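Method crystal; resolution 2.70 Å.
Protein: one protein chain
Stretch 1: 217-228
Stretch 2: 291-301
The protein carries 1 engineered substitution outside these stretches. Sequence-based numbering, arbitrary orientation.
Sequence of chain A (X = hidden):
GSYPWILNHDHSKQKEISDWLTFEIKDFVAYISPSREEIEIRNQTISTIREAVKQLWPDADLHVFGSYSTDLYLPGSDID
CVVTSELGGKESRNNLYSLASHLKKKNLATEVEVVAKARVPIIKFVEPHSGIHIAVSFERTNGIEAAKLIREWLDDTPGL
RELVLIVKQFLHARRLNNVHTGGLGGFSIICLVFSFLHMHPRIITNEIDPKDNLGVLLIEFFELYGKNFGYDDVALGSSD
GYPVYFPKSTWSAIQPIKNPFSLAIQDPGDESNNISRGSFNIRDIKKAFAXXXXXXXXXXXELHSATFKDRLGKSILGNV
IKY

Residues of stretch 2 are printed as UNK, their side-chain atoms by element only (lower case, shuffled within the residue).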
# COMPACT_ATOMS: atom_id res chain seq x y z
N LEU A 217 1.00 13.24 -5.08
CA LEU A 217 0.54 11.91 -5.46
C LEU A 217 -0.03 11.16 -4.26
O LEU A 217 -1.00 10.42 -4.39
CB LEU A 217 1.68 11.14 -6.10
CG LEU A 217 2.29 11.92 -7.28
CD1 LEU A 217 3.60 11.31 -7.73
CD2 LEU A 217 1.29 12.01 -8.45
N LEU A 218 0.56 11.38 -3.08
CA LEU A 218 0.05 10.77 -1.86
C LEU A 218 -1.36 11.24 -1.62
O LEU A 218 -2.29 10.45 -1.48
CB LEU A 218 0.95 11.12 -0.67
CG LEU A 218 0.91 10.23 0.59
CD1 LEU A 218 0.47 11.01 1.80
CD2 LEU A 218 0.07 8.98 0.41
N ILE A 219 -1.53 12.55 -1.58
CA ILE A 219 -2.85 13.11 -1.42
C ILE A 219 -3.80 12.59 -2.49
O ILE A 219 -4.85 12.05 -2.18
CB ILE A 219 -2.81 14.64 -1.44
CG1 ILE A 219 -2.18 15.15 -0.15
CG2 ILE A 219 -4.20 15.20 -1.60
CD1 ILE A 219 -2.10 16.64 -0.07
N GLU A 220 -3.41 12.73 -3.76
CA GLU A 220 -4.25 12.29 -4.86
C GLU A 220 -4.55 10.79 -4.84
O GLU A 220 -5.59 10.35 -5.34
CB GLU A 220 -3.65 12.72 -6.20
CG GLU A 220 -3.48 14.22 -6.33
CD GLU A 220 -2.70 14.63 -7.56
OE1 GLU A 220 -2.14 13.75 -8.25
OE2 GLU A 220 -2.64 15.85 -7.84
N PHE A 221 -3.66 10.00 -4.26
CA PHE A 221 -3.94 8.58 -4.11
C PHE A 221 -5.14 8.38 -3.18
O PHE A 221 -6.03 7.59 -3.47
CB PHE A 221 -2.72 7.83 -3.59
CG PHE A 221 -3.03 6.43 -3.11
CD1 PHE A 221 -2.87 5.35 -3.94
CD2 PHE A 221 -3.48 6.21 -1.82
CE1 PHE A 221 -3.15 4.06 -3.51
CE2 PHE A 221 -3.75 4.93 -1.38
CZ PHE A 221 -3.59 3.85 -2.22
N PHE A 222 -5.15 9.08 -2.06
CA PHE A 222 -6.25 8.96 -1.12
C PHE A 222 -7.53 9.57 -1.68
O PHE A 222 -8.64 9.19 -1.31
CB PHE A 222 -5.91 9.62 0.22
CG PHE A 222 -4.86 8.89 1.00
CD1 PHE A 222 -5.01 7.54 1.29
CD2 PHE A 222 -3.73 9.54 1.46
CE1 PHE A 222 -4.05 6.86 2.00
CE2 PHE A 222 -2.77 8.87 2.17
CZ PHE A 222 -2.93 7.53 2.45
N GLU A 223 -7.36 10.53 -2.58
CA GLU A 223 -8.48 11.20 -3.22
C GLU A 223 -9.14 10.26 -4.21
O GLU A 223 -10.37 10.14 -4.25
CB GLU A 223 -7.98 12.44 -3.94
CG GLU A 223 -9.04 13.16 -4.74
CD GLU A 223 -8.47 14.30 -5.54
OE1 GLU A 223 -8.96 15.44 -5.37
OE2 GLU A 223 -7.53 14.06 -6.32
N LEU A 224 -8.33 9.60 -5.02
CA LEU A 224 -8.85 8.66 -5.99
C LEU A 224 -9.61 7.55 -5.29
O LEU A 224 -10.80 7.35 -5.52
CB LEU A 224 -7.71 8.08 -6.84
CG LEU A 224 -8.15 7.21 -8.01
CD1 LEU A 224 -8.41 5.80 -7.57
CD2 LEU A 224 -9.40 7.79 -8.66
N TYR A 225 -8.91 6.84 -4.41
CA TYR A 225 -9.46 5.64 -3.79
C TYR A 225 -10.32 5.92 -2.57
O TYR A 225 -10.89 5.01 -1.98
CB TYR A 225 -8.33 4.67 -3.41
CG TYR A 225 -7.58 4.14 -4.61
CD1 TYR A 225 -8.22 3.38 -5.57
CD2 TYR A 225 -6.22 4.39 -4.77
CE1 TYR A 225 -7.54 2.89 -6.66
CE2 TYR A 225 -5.53 3.89 -5.86
CZ TYR A 225 -6.20 3.14 -6.80
OH TYR A 225 -5.53 2.65 -7.89
N GLY A 226 -10.42 7.19 -2.19
CA GLY A 226 -11.24 7.55 -1.05
C GLY A 226 -12.55 8.23 -1.43
O GLY A 226 -13.53 8.13 -0.70
N LYS A 227 -12.57 8.89 -2.58
CA LYS A 227 -13.70 9.75 -2.94
C LYS A 227 -14.35 9.46 -4.28
O LYS A 227 -15.53 9.75 -4.47
CB LYS A 227 -13.28 11.22 -2.89
CG LYS A 227 -13.00 11.72 -1.47
CD LYS A 227 -12.23 13.04 -1.47
CE LYS A 227 -13.06 14.20 -2.03
NZ LYS A 227 -12.21 15.39 -2.34
N ASN A 228 -13.60 8.88 -5.22
CA ASN A 228 -14.06 8.81 -6.60
C ASN A 228 -14.15 7.43 -7.22
O ASN A 228 -14.94 7.22 -8.13
CB ASN A 228 -13.18 9.68 -7.49
CG ASN A 228 -12.99 11.06 -6.94
OD1 ASN A 228 -13.95 11.71 -6.52
ND2 ASN A 228 -11.75 11.52 -6.92
N UNK A 291 -10.67 9.95 5.01
CA UNK A 291 -10.15 10.52 6.23
C UNK A 291 -8.73 11.01 6.04
O UNK A 291 -8.36 12.11 6.46
N UNK A 292 -7.91 10.19 5.38
CA UNK A 292 -6.52 10.53 5.18
C UNK A 292 -6.40 11.77 4.30
O UNK A 292 -5.68 12.72 4.62
c UNK A 292 -5.77 9.35 4.58
N UNK A 293 -7.12 11.77 3.19
CA UNK A 293 -7.22 12.94 2.34
C UNK A 293 -7.64 14.18 3.14
O UNK A 293 -6.97 15.22 3.08
c UNK A 293 -8.48 13.85 0.36
c UNK A 293 -9.64 15.91 -0.06
c UNK A 293 -8.97 16.04 -1.27
c UNK A 293 -9.40 14.82 0.74
c UNK A 293 -8.22 12.67 1.22
c UNK A 293 -8.06 15.08 -1.66
c UNK A 293 -7.82 13.99 -0.85
N UNK A 294 -8.73 14.07 3.89
CA UNK A 294 -9.22 15.19 4.69
C UNK A 294 -8.13 15.72 5.62
O UNK A 294 -7.91 16.93 5.71
c UNK A 294 -10.44 14.79 5.51
o UNK A 294 -12.78 14.45 5.23
o UNK A 294 -11.56 14.60 3.42
c UNK A 294 -11.68 14.60 4.66
N UNK A 295 -7.46 14.80 6.32
CA UNK A 295 -6.43 15.17 7.28
C UNK A 295 -5.24 15.86 6.62
O UNK A 295 -4.81 16.93 7.07
c UNK A 295 -6.76 14.10 10.42
c UNK A 295 -5.96 13.93 8.05
c UNK A 295 -6.70 11.87 9.32
c UNK A 295 -6.91 13.36 9.11
N UNK A 296 -4.71 15.25 5.56
CA UNK A 296 -3.57 15.80 4.83
C UNK A 296 -3.85 17.18 4.24
O UNK A 296 -3.07 18.12 4.43
c UNK A 296 -2.33 12.69 2.83
c UNK A 296 -3.13 14.87 3.70
c UNK A 296 -1.24 13.66 4.85
c UNK A 296 -2.54 13.51 4.09
N UNK A 297 -4.96 17.30 3.51
CA UNK A 297 -5.34 18.55 2.88
C UNK A 297 -5.64 19.64 3.91
O UNK A 297 -5.19 20.78 3.77
c UNK A 297 -6.27 17.30 0.92
o UNK A 297 -7.71 18.02 2.71
c UNK A 297 -6.55 18.38 1.94
N UNK A 298 -6.39 19.29 4.95
CA UNK A 298 -6.70 20.25 6.01
C UNK A 298 -5.43 20.77 6.63
O UNK A 298 -5.28 21.97 6.87
c UNK A 298 -9.02 19.56 6.69
o UNK A 298 -9.46 20.28 5.80
n UNK A 298 -9.77 18.69 7.36
c UNK A 298 -7.57 19.62 7.09
N UNK A 299 -4.51 19.85 6.91
CA UNK A 299 -3.21 20.17 7.48
C UNK A 299 -2.45 21.14 6.58
O UNK A 299 -1.91 22.14 7.04
c UNK A 299 -1.05 19.78 9.59
c UNK A 299 -1.03 19.06 8.27
n UNK A 299 0.11 19.48 10.40
c UNK A 299 -2.42 18.88 7.69
c UNK A 299 0.24 19.84 11.67
n UNK A 299 -0.73 20.53 12.26
n UNK A 299 1.34 19.51 12.36
N UNK A 300 -2.40 20.83 5.29
CA UNK A 300 -1.73 21.71 4.34
C UNK A 300 -2.29 23.13 4.38
O UNK A 300 -1.53 24.10 4.41
s UNK A 300 -0.74 19.72 2.65
c UNK A 300 -1.82 21.14 2.93
N UNK A 301 -3.62 23.27 4.39
CA UNK A 301 -4.22 24.59 4.50
C UNK A 301 -3.73 25.24 5.79
O UNK A 301 -3.25 26.37 5.79
c UNK A 301 -6.40 23.80 0.85
c UNK A 301 -5.75 24.51 4.51
c UNK A 301 -7.39 23.04 3.30
c UNK A 301 -7.45 22.90 0.92
c UNK A 301 -5.85 24.32 2.01
c UNK A 301 -7.94 22.52 2.15
c UNK A 301 -6.34 23.95 3.25

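Position 291 has backbone atoms alone, which makes it glycine, G291. It touches nothing on stretch 1, and a CB here would point away from that helix; stretch 1 covers none of its surface and so places no demand on it.

Position 292 carries a single carbon, so it is alanine, A292. Its CB lies 3.6 Å from the centroid of the F222 ring, 7° off the ring normal, and 3.7 Å from F222 CG. A lone methyl suits the spot because it can rest flat on the ring face.

Position 293 has one carbon followed by a ring of six carbons with no oxygen, hence phenylalanine, F293. Of the residues in stretch 2 it is the most heavily covered by stretch 1. F293 CD1 lies 3.5 Å from E223 CB, and K227 CD sits over one face of the ring, 4.1 Å from its centroid; I219 O is at the ring edge, 3.8 Å from F293 CD1.

Position 294 shows two carbons, the second bearing two oxygens: aspartate, D294. Its bond from CA to CB points away, and the charged group suits an exposed site.

Position 295 has four carbons forked at the second, the pattern of leucine, L295; it is out of reach of stretch 1, which makes no demand here either.

Position 296 repeats that fork, giving L296, but here the CA-to-CB bond points toward the other helix. L296 CD1 reaches L218 CD1 at 3.4 Å, F222 CD2 at 3.7 Å and I219 CG1 at 3.9 Å, so one methyl serves three apolar neighbours.

Position 297 has a carbon bearing one oxygen and one carbon, which identifies threonine, T297. T297 CG2 packs 3.9 Å from I219 CG2, while T297 OG1 lies 2.9 Å from F293 O and 3.2 Å from D294 O, polar neighbours within its own helix.

Position 298 has two side-chain carbons, the second carrying one oxygen and one nitrogen: asparagine, N298, out of reach, its amide suited to an exposed site.

Position 299 has three carbons, a nitrogen, then a carbon with two nitrogens, the guanidinium of arginine, R299. This group can make several hydrogen bonds, as it does outside this contact.

Position 300 has a carbon and a sulfur: cysteine, C300. The CA-to-CB bond of this small side chain points toward stretch 1, with C300 SG 4.3 Å from I219 CD1.

Position 301 again has a carbon and a six-carbon ring, so it is F301, out of reach and unconstrained by stretch 1.

The helices run roughly antiparallel, at 144°, with axes 8.4 Å apart at closest approach. No hydrogen bond crosses between them; packing does the work. I219 fits as a knob among F293, L296, T297 and C300, while A292 and K227 each cover a phenylalanine face.

Stretch 2, residues 291-301: GAFDLLTNRCF
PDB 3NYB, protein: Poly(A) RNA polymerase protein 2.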